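Local structure of PelD (Pseudomonas aeruginosa, 4EU0) at residues 40-51 with 116-127. The protein binds cyclic di-GMP and probably acts as a membrane-anchored effector in pellicle formation, the present fragment comprising its GAF and GGDEF-like domains. Numbering follows the deposited sequence.
Sequences SLRIAGLYRVRY and RILALLAVEQMP
Tyr47 and Leu120 form a hydrogen-bonded antiparallel pair whose side chains meet at a slant, CD2 of the tyrosine 3.7 Å from CD2 of the leucine. CG of Tyr47 stands beside the backbone N (chi1 -51°), and the ring slants past Leu120 to bring its edge to Ala122, CE2 3.6 Å from CB. Gly45, which pairs with Ala122, has no side chain, and the Tyr47 hydroxyl lies over its CA; that buried OH and OE2 of Glu124 have no hydrogen-bonding partner in the model. Next to Leu120, Val49 uses both branches: CG2 packs on CB of Leu120 at 3.7 Å, CG1 on CG2 of Ile117. Strands 43-48 and 117-123 are neighbours in the GAF domain's antiparallel five-stranded sheet, flanked by strands 61-63 and 106-111, and helix 74-82 covers Val49, Ile117 and Leu120. On the other face, which carries Ala44, Leu46 and Leu121 and packs on helix 28-39, Leu41 and Leu121 point at each other tip to tip, CD1 to CD2 4.0 Å, while Leu41 crosses Val123 at about a right angle. Two classic bulges follow: Gln125 O takes the N-H groups of Arg42 and Ile43, and Ile43 O those of Glu124 and Gln125. Of the latter, the bond from Gln125 N is straighter (165° against 135°) and lies on a lone pair. The extended Gln125 side chain sets its OE1 3.3 Å from CD1 of Ile43.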
loop_
_atom_site.group_PDB
_atom_site.type_symbol
_atom_site.label_atom_id
_atom_site.label_comp_id
_atom_site.label_asym_id
_atom_site.label_seq_id
_atom_site.Cartn_x
_atom_site.Cartn_y
_atom_site.Cartn_z
ATOM N N SER A 40 -15.673 -11.363 7.843
ATOM C CA SER A 40 -17.018 -11.818 8.228
ATOM C C SER A 40 -17.238 -11.704 9.745
ATOM O O SER A 40 -17.842 -12.580 10.368
ATOM C CB SER A 40 -17.295 -13.255 7.743
ATOM O OG SER A 40 -17.139 -13.367 6.338
ATOM N N LEU A 41 -16.736 -10.616 10.330
ATOM C CA LEU A 41 -16.799 -10.415 11.780
ATOM C C LEU A 41 -18.226 -10.177 12.257
ATOM O O LEU A 41 -19.029 -9.578 11.542
ATOM C CB LEU A 41 -15.913 -9.237 12.205
ATOM C CG LEU A 41 -14.454 -9.195 11.735
ATOM C CD1 LEU A 41 -13.718 -8.013 12.351
ATOM C CD2 LEU A 41 -13.732 -10.488 12.052
ATOM N N ARG A 42 -18.531 -10.656 13.459
ATOM C CA ARG A 42 -19.847 -10.438 14.050
ATOM C C ARG A 42 -19.791 -9.569 15.310
ATOM O O ARG A 42 -20.649 -8.700 15.502
ATOM C CB ARG A 42 -20.561 -11.770 14.312
ATOM C CG ARG A 42 -22.062 -11.646 14.606
ATOM C CD ARG A 42 -22.810 -10.953 13.459
ATOM N NE ARG A 42 -24.262 -11.087 13.570
ATOM C CZ ARG A 42 -25.053 -10.287 14.282
ATOM N NH1 ARG A 42 -24.553 -9.269 14.971
ATOM N NH2 ARG A 42 -26.359 -10.511 14.306
ATOM N N ILE A 43 -18.800 -9.812 16.169
ATOM C CA ILE A 43 -18.561 -8.946 17.327
ATOM C C ILE A 43 -17.084 -8.567 17.410
ATOM O O ILE A 43 -16.210 -9.437 17.490
ATOM C CB ILE A 43 -19.032 -9.562 18.682
ATOM C CG1 ILE A 43 -20.395 -10.253 18.553
ATOM C CG2 ILE A 43 -19.116 -8.472 19.752
ATOM C CD1 ILE A 43 -20.828 -11.025 19.804
ATOM N N ALA A 44 -16.818 -7.260 17.391
ATOM C CA ALA A 44 -15.452 -6.742 17.362
ATOM C C ALA A 44 -15.382 -5.292 17.844
ATOM O O ALA A 44 -16.412 -4.632 18.016
ATOM C CB ALA A 44 -14.868 -6.860 15.948
ATOM N N GLY A 45 -14.158 -4.811 18.052
ATOM C CA GLY A 45 -13.916 -3.429 18.456
ATOM C C GLY A 45 -12.612 -2.904 17.888
ATOM O O GLY A 45 -11.672 -3.672 17.649
ATOM N N LEU A 46 -12.563 -1.593 17.667
ATOM C CA LEU A 46 -11.357 -0.927 17.181
ATOM C C LEU A 46 -10.848 0.060 18.226
ATOM O O LEU A 46 -11.604 0.903 18.709
ATOM C CB LEU A 46 -11.643 -0.197 15.871
ATOM C CG LEU A 46 -10.443 0.401 15.126
ATOM C CD1 LEU A 46 -9.514 -0.678 14.560
ATOM C CD2 LEU A 46 -10.936 1.305 14.015
ATOM N N TYR A 47 -9.566 -0.052 18.565
ATOM C CA TYR A 47 -8.968 0.732 19.656
ATOM C C TYR A 47 -7.694 1.444 19.217
ATOM O O TYR A 47 -6.949 0.926 18.396
ATOM C CB TYR A 47 -8.651 -0.181 20.842
ATOM C CG TYR A 47 -9.821 -1.043 21.256
ATOM C CD1 TYR A 47 -10.735 -0.592 22.195
ATOM C CD2 TYR A 47 -10.030 -2.298 20.675
ATOM C CE1 TYR A 47 -11.815 -1.369 22.573
ATOM C CE2 TYR A 47 -11.115 -3.079 21.039
ATOM C CZ TYR A 47 -11.999 -2.608 21.991
ATOM O OH TYR A 47 -13.074 -3.374 22.371
ATOM N N ARG A 48 -7.446 2.630 19.769
ATOM C CA ARG A 48 -6.193 3.331 19.512
ATOM C C ARG A 48 -5.068 2.694 20.323
ATOM O O ARG A 48 -5.264 2.311 21.474
ATOM C CB ARG A 48 -6.310 4.821 19.851
ATOM C CG ARG A 48 -5.017 5.609 19.644
ATOM C CD ARG A 48 -5.107 7.043 20.157
ATOM N NE ARG A 48 -6.097 7.840 19.432
ATOM C CZ ARG A 48 -5.908 8.403 18.240
ATOM N NH1 ARG A 48 -4.755 8.269 17.587
ATOM N NH2 ARG A 48 -6.888 9.106 17.688
ATOM N N VAL A 49 -3.892 2.582 19.714
ATOM C CA VAL A 49 -2.712 2.091 20.412
ATOM C C VAL A 49 -1.724 3.239 20.616
ATOM O O VAL A 49 -1.377 3.937 19.663
ATOM C CB VAL A 49 -2.050 0.922 19.654
ATOM C CG1 VAL A 49 -0.734 0.520 20.306
ATOM C CG2 VAL A 49 -3.003 -0.273 19.600
ATOM N N ARG A 50 -1.289 3.420 21.861
ATOM C CA ARG A 50 -0.351 4.492 22.225
ATOM C C ARG A 50 1.059 4.200 21.714
ATOM O O ARG A 50 1.330 3.113 21.206
ATOM C CB ARG A 50 -0.318 4.704 23.739
ATOM C CG ARG A 50 -1.676 4.831 24.390
ATOM C CD ARG A 50 -1.549 5.390 25.798
ATOM N NE ARG A 50 -2.535 4.816 26.710
ATOM C CZ ARG A 50 -3.815 5.178 26.776
ATOM N NH1 ARG A 50 -4.291 6.121 25.971
ATOM N NH2 ARG A 50 -4.626 4.589 27.647
ATOM N N TYR A 51 1.958 5.174 21.861
ATOM C CA TYR A 51 3.329 5.031 21.373
ATOM C C TYR A 51 4.087 3.877 22.037
ATOM O O TYR A 51 4.891 3.208 21.385
ATOM C CB TYR A 51 4.103 6.344 21.535
ATOM C CG TYR A 51 5.465 6.321 20.881
ATOM C CD1 TYR A 51 5.591 6.259 19.494
ATOM C CD2 TYR A 51 6.628 6.354 21.648
ATOM C CE1 TYR A 51 6.841 6.235 18.886
ATOM C CE2 TYR A 51 7.883 6.330 21.049
ATOM C CZ TYR A 51 7.980 6.272 19.671
ATOM O OH TYR A 51 9.213 6.243 19.067
ATOM N N ARG A 116 5.084 1.102 13.353
ATOM C CA ARG A 116 4.300 1.781 14.393
ATOM C C ARG A 116 2.896 1.185 14.459
ATOM O O ARG A 116 2.195 1.126 13.450
ATOM C CB ARG A 116 4.226 3.287 14.114
ATOM C CG ARG A 116 3.967 4.167 15.349
ATOM C CD ARG A 116 4.520 5.565 15.119
ATOM N NE ARG A 116 3.857 6.604 15.914
ATOM C CZ ARG A 116 4.124 7.902 15.818
ATOM N NH1 ARG A 116 5.056 8.329 14.973
ATOM N NH2 ARG A 116 3.469 8.781 16.567
ATOM N N ILE A 117 2.505 0.716 15.642
ATOM C CA ILE A 117 1.160 0.175 15.850
ATOM C C ILE A 117 0.248 1.355 16.143
ATOM O O ILE A 117 0.342 1.966 17.213
ATOM C CB ILE A 117 1.092 -0.797 17.070
ATOM C CG1 ILE A 117 2.374 -1.636 17.228
ATOM C CG2 ILE A 117 -0.195 -1.621 17.056
ATOM C CD1 ILE A 117 2.733 -2.555 16.115
ATOM N N LEU A 118 -0.612 1.684 15.182
ATOM C CA LEU A 118 -1.517 2.824 15.299
ATOM C C LEU A 118 -2.790 2.462 16.048
ATOM O O LEU A 118 -3.326 3.284 16.790
ATOM C CB LEU A 118 -1.890 3.350 13.913
ATOM C CG LEU A 118 -0.947 4.311 13.181
ATOM C CD1 LEU A 118 0.401 3.684 12.870
ATOM C CD2 LEU A 118 -1.617 4.761 11.902
ATOM N N ALA A 119 -3.255 1.229 15.843
ATOM C CA ALA A 119 -4.569 0.791 16.312
ATOM C C ALA A 119 -4.625 -0.719 16.477
ATOM O O ALA A 119 -3.747 -1.445 16.000
ATOM C CB ALA A 119 -5.657 1.254 15.346
ATOM N N LEU A 120 -5.674 -1.185 17.149
ATOM C CA LEU A 120 -5.864 -2.603 17.405
ATOM C C LEU A 120 -7.290 -3.010 17.032
ATOM O O LEU A 120 -8.247 -2.356 17.437
ATOM C CB LEU A 120 -5.581 -2.870 18.891
ATOM C CG LEU A 120 -5.781 -4.235 19.549
ATOM C CD1 LEU A 120 -5.101 -4.230 20.912
ATOM C CD2 LEU A 120 -7.241 -4.520 19.726
ATOM N N LEU A 121 -7.423 -4.081 16.250
ATOM C CA LEU A 121 -8.719 -4.726 16.037
ATOM C C LEU A 121 -8.819 -5.910 16.996
ATOM O O LEU A 121 -7.999 -6.823 16.927
ATOM C CB LEU A 121 -8.868 -5.220 14.587
ATOM C CG LEU A 121 -10.086 -6.097 14.258
ATOM C CD1 LEU A 121 -11.362 -5.280 14.245
ATOM C CD2 LEU A 121 -9.911 -6.828 12.930
ATOM N N ALA A 122 -9.806 -5.876 17.894
ATOM C CA ALA A 122 -10.053 -6.968 18.835
ATOM C C ALA A 122 -11.349 -7.664 18.460
ATOM O O ALA A 122 -12.414 -7.049 18.461
ATOM C CB ALA A 122 -10.126 -6.442 20.270
ATOM N N VAL A 123 -11.252 -8.942 18.111
ATOM C CA VAL A 123 -12.425 -9.693 17.662
ATOM C C VAL A 123 -12.882 -10.667 18.738
ATOM O O VAL A 123 -12.129 -11.554 19.140
ATOM C CB VAL A 123 -12.153 -10.454 16.348
ATOM C CG1 VAL A 123 -13.399 -11.228 15.925
ATOM C CG2 VAL A 123 -11.713 -9.491 15.242
ATOM N N GLU A 124 -14.117 -10.483 19.202
ATOM C CA GLU A 124 -14.719 -11.378 20.180
ATOM C C GLU A 124 -15.450 -12.544 19.520
ATOM O O GLU A 124 -15.461 -13.650 20.055
ATOM C CB GLU A 124 -15.639 -10.634 21.160
ATOM C CG GLU A 124 -16.044 -9.221 20.763
ATOM C CD GLU A 124 -15.127 -8.133 21.326
ATOM O OE1 GLU A 124 -14.130 -8.472 22.008
ATOM O OE2 GLU A 124 -15.416 -6.931 21.093
ATOM N N GLN A 125 -16.043 -12.292 18.354
ATOM C CA GLN A 125 -16.791 -13.328 17.643
ATOM C C GLN A 125 -16.705 -13.199 16.123
ATOM O O GLN A 125 -17.018 -12.158 15.542
ATOM C CB GLN A 125 -18.259 -13.333 18.091
ATOM C CG GLN A 125 -19.086 -14.506 17.547
ATOM C CD GLN A 125 -20.573 -14.319 17.763
ATOM O OE1 GLN A 125 -21.038 -14.193 18.896
ATOM N NE2 GLN A 125 -21.334 -14.321 16.671
ATOM N N MET A 126 -16.277 -14.284 15.490
ATOM C CA MET A 126 -16.383 -14.458 14.047
ATOM C C MET A 126 -16.787 -15.910 13.825
ATOM O O MET A 126 -16.466 -16.761 14.656
ATOM C CB MET A 126 -15.050 -14.154 13.355
ATOM C CG MET A 126 -13.858 -14.819 14.019
ATOM S SD MET A 126 -12.284 -14.369 13.273
ATOM C CE MET A 126 -12.058 -12.655 13.668
ATOM N N PRO A 127 -17.513 -16.198 12.727
ATOM C CA PRO A 127 -17.909 -17.574 12.432
ATOM C C PRO A 127 -16.697 -18.505 12.345
ATOM O O PRO A 127 -15.667 -18.130 11.796
ATOM C CB PRO A 127 -18.593 -17.465 11.065
ATOM C CG PRO A 127 -19.032 -16.062 10.950
ATOM C CD PRO A 127 -18.077 -15.237 11.763
HETATM O O HOH W 1 2.521 1.829 19.186
#